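Local coordinates for hexameric cytochrome (Silicibacter pomeroyi, PDB 2OYY), which binds heme b through an axial tyrosine in a hexameric, all-helical assembly, its physiological role being unknown, at residues A[17-21]-A[64-68]; A[21-25]-A[59-64]. The contacts are given in a common frame with arbitrary orientation. Residues are numbered along the deposited sequence.

Interaction 1. Residues A[17-21]-A[64-68]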
loop_
_atom_site.group_PDB
_atom_site.type_symbol
_atom_site.label_atom_id
_atom_site.label_comp_id
_atom_site.label_asym_id
_atom_site.label_seq_id
_atom_site.Cartn_x
_atom_site.Cartn_y
_atom_site.Cartn_z
ATOM N N GLY A 17 -13.616 5.737 -14.928
ATOM C CA GLY A 17 -12.313 5.276 -14.464
ATOM C C GLY A 17 -12.426 4.448 -13.195
ATOM O O GLY A 17 -11.780 3.411 -13.059
ATOM N N PHE A 18 -13.265 4.900 -12.267
ATOM C CA PHE A 18 -13.521 4.166 -11.037
ATOM C C PHE A 18 -14.163 2.796 -11.300
ATOM O O PHE A 18 -13.819 1.802 -10.638
ATOM C CB PHE A 18 -14.396 5.002 -10.089
ATOM C CG PHE A 18 -14.373 4.521 -8.691
ATOM C CD1 PHE A 18 -13.424 4.990 -7.813
ATOM C CD2 PHE A 18 -15.268 3.560 -8.261
ATOM C CE1 PHE A 18 -13.366 4.511 -6.505
ATOM C CE2 PHE A 18 -15.219 3.064 -6.967
ATOM C CZ PHE A 18 -14.266 3.541 -6.082
ATOM N N ASP A 19 -15.086 2.736 -12.262
ATOM C CA ASP A 19 -15.682 1.452 -12.665
ATOM C C ASP A 19 -14.656 0.589 -13.371
ATOM O O ASP A 19 -14.690 -0.631 -13.272
ATOM C CB ASP A 19 -16.882 1.648 -13.583
ATOM C CG ASP A 19 -17.985 2.449 -12.934
ATOM O OD1 ASP A 19 -18.471 2.043 -11.853
ATOM O OD2 ASP A 19 -18.358 3.491 -13.525
ATOM N N LEU A 20 -13.742 1.222 -14.097
ATOM C CA LEU A 20 -12.669 0.466 -14.717
ATOM C C LEU A 20 -11.746 -0.043 -13.625
ATOM O O LEU A 20 -11.200 -1.132 -13.741
ATOM C CB LEU A 20 -11.909 1.301 -15.766
ATOM C CG LEU A 20 -10.721 0.616 -16.465
ATOM C CD1 LEU A 20 -11.122 -0.701 -17.071
ATOM C CD2 LEU A 20 -10.049 1.498 -17.515
ATOM N N ALA A 21 -11.591 0.749 -12.563
ATOM C CA ALA A 21 -10.743 0.392 -11.415
ATOM C C ALA A 21 -11.310 -0.787 -10.633
ATOM O O ALA A 21 -10.560 -1.677 -10.219
ATOM C CB ALA A 21 -10.548 1.579 -10.495
ATOM N N PHE A 64 -7.446 2.863 -9.216
ATOM C CA PHE A 64 -7.911 4.185 -9.591
ATOM C C PHE A 64 -6.775 5.197 -9.702
ATOM O O PHE A 64 -6.858 6.151 -10.464
ATOM C CB PHE A 64 -8.991 4.694 -8.653
ATOM C CG PHE A 64 -9.672 5.911 -9.150
ATOM C CD1 PHE A 64 -10.416 5.873 -10.323
ATOM C CD2 PHE A 64 -9.561 7.100 -8.471
ATOM C CE1 PHE A 64 -11.057 7.018 -10.804
ATOM C CE2 PHE A 64 -10.197 8.259 -8.949
ATOM C CZ PHE A 64 -10.945 8.209 -10.112
ATOM N N GLN A 65 -5.709 4.971 -8.963
ATOM C CA GLN A 65 -4.550 5.851 -9.010
ATOM C C GLN A 65 -3.858 5.700 -10.355
ATOM O O GLN A 65 -3.436 6.694 -10.964
ATOM C CB GLN A 65 -3.611 5.514 -7.856
ATOM C CG GLN A 65 -2.524 6.522 -7.526
ATOM C CD GLN A 65 -1.975 6.256 -6.131
ATOM O OE1 GLN A 65 -2.510 6.784 -5.146
ATOM N NE2 GLN A 65 -0.948 5.391 -6.029
ATOM N N THR A 66 -3.788 4.453 -10.827
ATOM C CA THR A 66 -3.158 4.125 -12.103
ATOM C C THR A 66 -3.960 4.636 -13.287
ATOM O O THR A 66 -3.385 5.156 -14.240
ATOM C CB THR A 66 -2.956 2.595 -12.254
ATOM O OG1 THR A 66 -2.385 2.066 -11.048
ATOM C CG2 THR A 66 -2.053 2.265 -13.465
ATOM N N ILE A 67 -5.283 4.487 -13.240
ATOM C CA ILE A 67 -6.115 4.952 -14.350
ATOM C C ILE A 67 -6.401 6.469 -14.365
ATOM O O ILE A 67 -6.665 7.053 -15.416
ATOM C CB ILE A 67 -7.397 4.098 -14.557
ATOM C CG1 ILE A 67 -8.594 5.001 -14.776
ATOM C CG2 ILE A 67 -7.653 3.204 -13.379
ATOM C CD1 ILE A 67 -9.455 4.538 -15.849
ATOM N N ALA A 68 -6.359 7.103 -13.206
ATOM C CA ALA A 68 -6.498 8.542 -13.160
ATOM C C ALA A 68 -5.309 9.149 -13.886
ATOM O O ALA A 68 -5.472 10.045 -14.726
ATOM C CB ALA A 68 -6.562 9.029 -11.717
#
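G17 opens the contact with bare backbone. Its CA lies 3.3 Å from I67 CD1, and its C lies 3.8 Å from F64 CE1, at the edge of that ring. A CB here would point at the partner segment and sit tightly against I67 CD1 and F64 CE1. F18 follows. Its N is 3.4 Å from F64 CE1, and its ring turns an edge to the face of the F64 ring. The centroids are 5.5 Å apart and the planes meet at 60°. The F18 ring also packs edge-to-face with W5 of a neighbouring subunit. D19 has its CB turned away from the partner segment; its OD1 forms a salt bridge with K31 of that subunit. L20 CD2 lies 3.5 Å from I67 CD1. A21 CB points at the partner helix, 3.6 Å from F64 N and 3.9 Å from F64 CB. The axes of the two segments approach to 8.9 Å, at 136°. This is close apolar packing of two obliquely antiparallel helices, the first and last of the all-helical HTHP fold.

Interaction 2. Residues A[21-25]-A[59-64]. With HEM (protoporphyrin IX containing Fe), chain J.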
loop_
_atom_site.group_PDB
_atom_site.type_symbol
_atom_site.label_atom_id
_atom_site.label_comp_id
_atom_site.label_asym_id
_atom_site.label_seq_id
_atom_site.Cartn_x
_atom_site.Cartn_y
_atom_site.Cartn_z
ATOM N N ALA A 21 -11.591 0.749 -12.563
ATOM C CA ALA A 21 -10.743 0.392 -11.415
ATOM C C ALA A 21 -11.310 -0.787 -10.633
ATOM O O ALA A 21 -10.560 -1.677 -10.219
ATOM C CB ALA A 21 -10.548 1.579 -10.495
ATOM N N VAL A 22 -12.636 -0.783 -10.439
ATOM C CA VAL A 22 -13.333 -1.898 -9.787
ATOM C C VAL A 22 -13.173 -3.123 -10.679
ATOM O O VAL A 22 -13.000 -4.262 -10.194
ATOM C CB VAL A 22 -14.853 -1.604 -9.550
ATOM C CG1 VAL A 22 -15.540 -2.793 -8.866
ATOM C CG2 VAL A 22 -15.054 -0.339 -8.714
ATOM N N LYS A 23 -13.214 -2.888 -11.988
ATOM C CA LYS A 23 -13.091 -3.988 -12.942
ATOM C C LYS A 23 -11.723 -4.609 -12.835
ATOM O O LYS A 23 -11.610 -5.816 -12.672
ATOM C CB LYS A 23 -13.348 -3.536 -14.382
ATOM C CG LYS A 23 -13.163 -4.641 -15.412
ATOM C CD LYS A 23 -13.617 -4.187 -16.776
ATOM C CE LYS A 23 -13.319 -5.235 -17.846
ATOM N NZ LYS A 23 -13.705 -4.727 -19.209
ATOM N N LEU A 24 -10.687 -3.779 -12.916
ATOM C CA LEU A 24 -9.314 -4.256 -12.831
ATOM C C LEU A 24 -9.024 -5.067 -11.569
ATOM O O LEU A 24 -8.184 -5.972 -11.581
ATOM C CB LEU A 24 -8.338 -3.092 -12.956
ATOM C CG LEU A 24 -8.127 -2.565 -14.378
ATOM C CD1 LEU A 24 -6.900 -1.674 -14.432
ATOM C CD2 LEU A 24 -7.992 -3.696 -15.397
ATOM N N SER A 25 -9.734 -4.741 -10.495
ATOM C CA SER A 25 -9.560 -5.406 -9.222
ATOM C C SER A 25 -10.120 -6.811 -9.286
ATOM O O SER A 25 -9.518 -7.747 -8.772
ATOM C CB SER A 25 -10.273 -4.628 -8.113
ATOM O OG SER A 25 -9.744 -3.319 -7.981
ATOM N N VAL A 59 -7.811 -1.917 -2.815
ATOM C CA VAL A 59 -7.341 -2.433 -4.096
ATOM C C VAL A 59 -7.769 -1.481 -5.172
ATOM O O VAL A 59 -6.932 -0.976 -5.918
ATOM C CB VAL A 59 -7.924 -3.823 -4.422
ATOM C CG1 VAL A 59 -7.421 -4.291 -5.763
ATOM C CG2 VAL A 59 -7.556 -4.854 -3.351
ATOM N N VAL A 60 -9.073 -1.218 -5.231
ATOM C CA VAL A 60 -9.611 -0.300 -6.226
ATOM C C VAL A 60 -9.012 1.097 -6.137
ATOM O O VAL A 60 -8.965 1.797 -7.139
ATOM C CB VAL A 60 -11.165 -0.244 -6.218
ATOM C CG1 VAL A 60 -11.738 -1.028 -5.055
ATOM C CG2 VAL A 60 -11.678 1.210 -6.262
ATOM N N ALA A 61 -8.554 1.481 -4.940
ATOM C CA ALA A 61 -7.843 2.741 -4.702
ATOM C C ALA A 61 -6.527 2.757 -5.453
ATOM O O ALA A 61 -6.227 3.718 -6.184
ATOM C CB ALA A 61 -7.610 2.969 -3.213
ATOM N N THR A 62 -5.750 1.688 -5.295
ATOM C CA THR A 62 -4.514 1.559 -6.045
ATOM C C THR A 62 -4.778 1.659 -7.548
ATOM O O THR A 62 -4.139 2.442 -8.234
ATOM C CB THR A 62 -3.763 0.276 -5.699
ATOM O OG1 THR A 62 -3.507 0.272 -4.297
ATOM C CG2 THR A 62 -2.441 0.234 -6.409
ATOM N N HIS A 63 -5.727 0.881 -8.051
ATOM C CA HIS A 63 -6.027 0.891 -9.471
ATOM C C HIS A 63 -6.511 2.261 -9.952
ATOM O O HIS A 63 -6.024 2.768 -10.970
ATOM C CB HIS A 63 -7.057 -0.184 -9.821
ATOM C CG HIS A 63 -6.468 -1.543 -10.003
ATOM N ND1 HIS A 63 -5.553 -1.827 -10.993
ATOM C CD2 HIS A 63 -6.666 -2.698 -9.328
ATOM C CE1 HIS A 63 -5.220 -3.100 -10.930
ATOM N NE2 HIS A 63 -5.881 -3.652 -9.930
ATOM N N PHE A 64 -7.446 2.863 -9.216
ATOM C CA PHE A 64 -7.911 4.185 -9.591
ATOM C C PHE A 64 -6.775 5.197 -9.702
ATOM O O PHE A 64 -6.858 6.151 -10.464
ATOM C CB PHE A 64 -8.991 4.694 -8.653
ATOM C CG PHE A 64 -9.672 5.911 -9.150
ATOM C CD1 PHE A 64 -10.416 5.873 -10.323
ATOM C CD2 PHE A 64 -9.561 7.100 -8.471
ATOM C CE1 PHE A 64 -11.057 7.018 -10.804
ATOM C CE2 PHE A 64 -10.197 8.259 -8.949
ATOM C CZ PHE A 64 -10.945 8.209 -10.112
HETATM C CHA HEM J . -19.685 -8.915 -7.111
HETATM C CHB HEM J . -16.113 -5.770 -6.533
HETATM C CHC HEM J . -13.241 -9.312 -4.956
HETATM C CHD HEM J . -16.654 -12.577 -6.024
HETATM C C1A HEM J . -18.985 -7.743 -7.079
HETATM C C2A HEM J . -19.505 -6.436 -7.436
HETATM C C3A HEM J . -18.511 -5.556 -7.275
HETATM C C4A HEM J . -17.344 -6.293 -6.816
HETATM C CMA HEM J . -18.561 -4.030 -7.519
HETATM C CAA HEM J . -20.956 -6.153 -7.903
HETATM C CBA HEM J . -21.912 -6.175 -6.698
HETATM C CGA HEM J . -23.341 -5.918 -7.133
HETATM O O1A HEM J . -23.589 -5.020 -7.977
HETATM O O2A HEM J . -24.250 -6.621 -6.639
HETATM C C1B HEM J . -15.019 -6.463 -6.070
HETATM C C2B HEM J . -13.721 -5.882 -5.831
HETATM C C3B HEM J . -12.916 -6.859 -5.388
HETATM C C4B HEM J . -13.691 -8.081 -5.348
HETATM C CMB HEM J . -13.372 -4.391 -6.061
HETATM C CAB HEM J . -11.428 -6.724 -4.987
HETATM C CBB HEM J . -10.474 -7.316 -5.714
HETATM C C1C HEM J . -13.929 -10.498 -5.091
HETATM C C2C HEM J . -13.440 -11.793 -4.692
HETATM C C3C HEM J . -14.375 -12.703 -4.987
HETATM C C4C HEM J . -15.490 -12.004 -5.588
HETATM C CMC HEM J . -12.062 -12.024 -4.037
HETATM C CAC HEM J . -14.332 -14.219 -4.726
HETATM C CBC HEM J . -13.486 -15.005 -5.367
HETATM C C1D HEM J . -17.778 -11.890 -6.422
HETATM C C2D HEM J . -19.002 -12.514 -6.867
HETATM C C3D HEM J . -19.921 -11.377 -7.206
HETATM C C4D HEM J . -19.184 -10.174 -6.928
HETATM C CMD HEM J . -19.342 -14.006 -6.999
HETATM C CAD HEM J . -21.370 -11.512 -7.714
HETATM C CBD HEM J . -22.203 -11.489 -6.433
HETATM C CGD HEM J . -23.672 -11.617 -6.701
HETATM O O1D HEM J . -24.068 -12.733 -7.138
HETATM O O2D HEM J . -24.417 -10.618 -6.463
HETATM N NA HEM J . -17.667 -7.618 -6.700
HETATM N NB HEM J . -14.967 -7.808 -5.764
HETATM N NC HEM J . -15.193 -10.657 -5.637
HETATM N ND HEM J . -17.922 -10.503 -6.468
HETATM FE FE HEM J . -16.489 -9.068 -5.956
#
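This is a helix-helix contact beside the heme in the all-helical HTHP fold. The axes of segments 21-25 and 59-64 approach to 8.2 Å, with 119° between their N-to-C directions. A21 is tightly packed against the other helix. Its methyl points at that helix and rests on backbone, with CB 3.6 Å from F64 N and 3.7 Å from V60 O. The small side chain lets the backbones approach, and the CA atoms of A21 and F64 are 5.1 Å apart.

H63 points toward helix 14-32 with chi1 m, which presents one face of its imidazole to L24 CB. That CB stands 3.6 Å from the H63 ring centroid and 10° off the ring normal, a CH-pi contact over the face. The H63 ring lies beside S25 too, with CD2 3.4 Å from S25 OG.

S25 takes the m rotamer, which folds its hydroxyl back onto its own helix. OG donates to A21 O at 2.9 Å, so the buried hydroxyl has a partner in its own helix. V59, with chi1 t, places CG1 3.4 Å from S25 OG. V60 lies between rotamer wells, with chi1 at 7°. Its CG2 lies 4.5 Å from V22 CG2, a loose apolar approach.

V22, S25 and V60 also line the heme pocket, whose iron has Y46 as its axial ligand. V22 CB points away from helix 50-70, and chi1 t places CG1 3.5 Å from heme CMA. V60 CG1 lies 3.9 Å from heme CMB, and S25 O 3.2 Å from heme CBB.

In the fold
From the N terminus, the chain enters helix 14-32, which supplies the first segment of both contacts. It then runs through helix 36-46, which carries the heme ligand Y46, and returns along helix 50-70. Interaction 2 closes the inner loop, from 21-25 to 59-64. Interaction 1 closes the outer one, from 17-21 to 64-68. The two are nested, as expected where the helices run in opposing senses, and they share A21 and F64. Their centres are about 6 Å apart, and F18 meets V60 between them. Interaction 2 borders the heme pocket, while interaction 1 lies farther along the same helix pair. Both also touch neighbouring subunits of the hexamer.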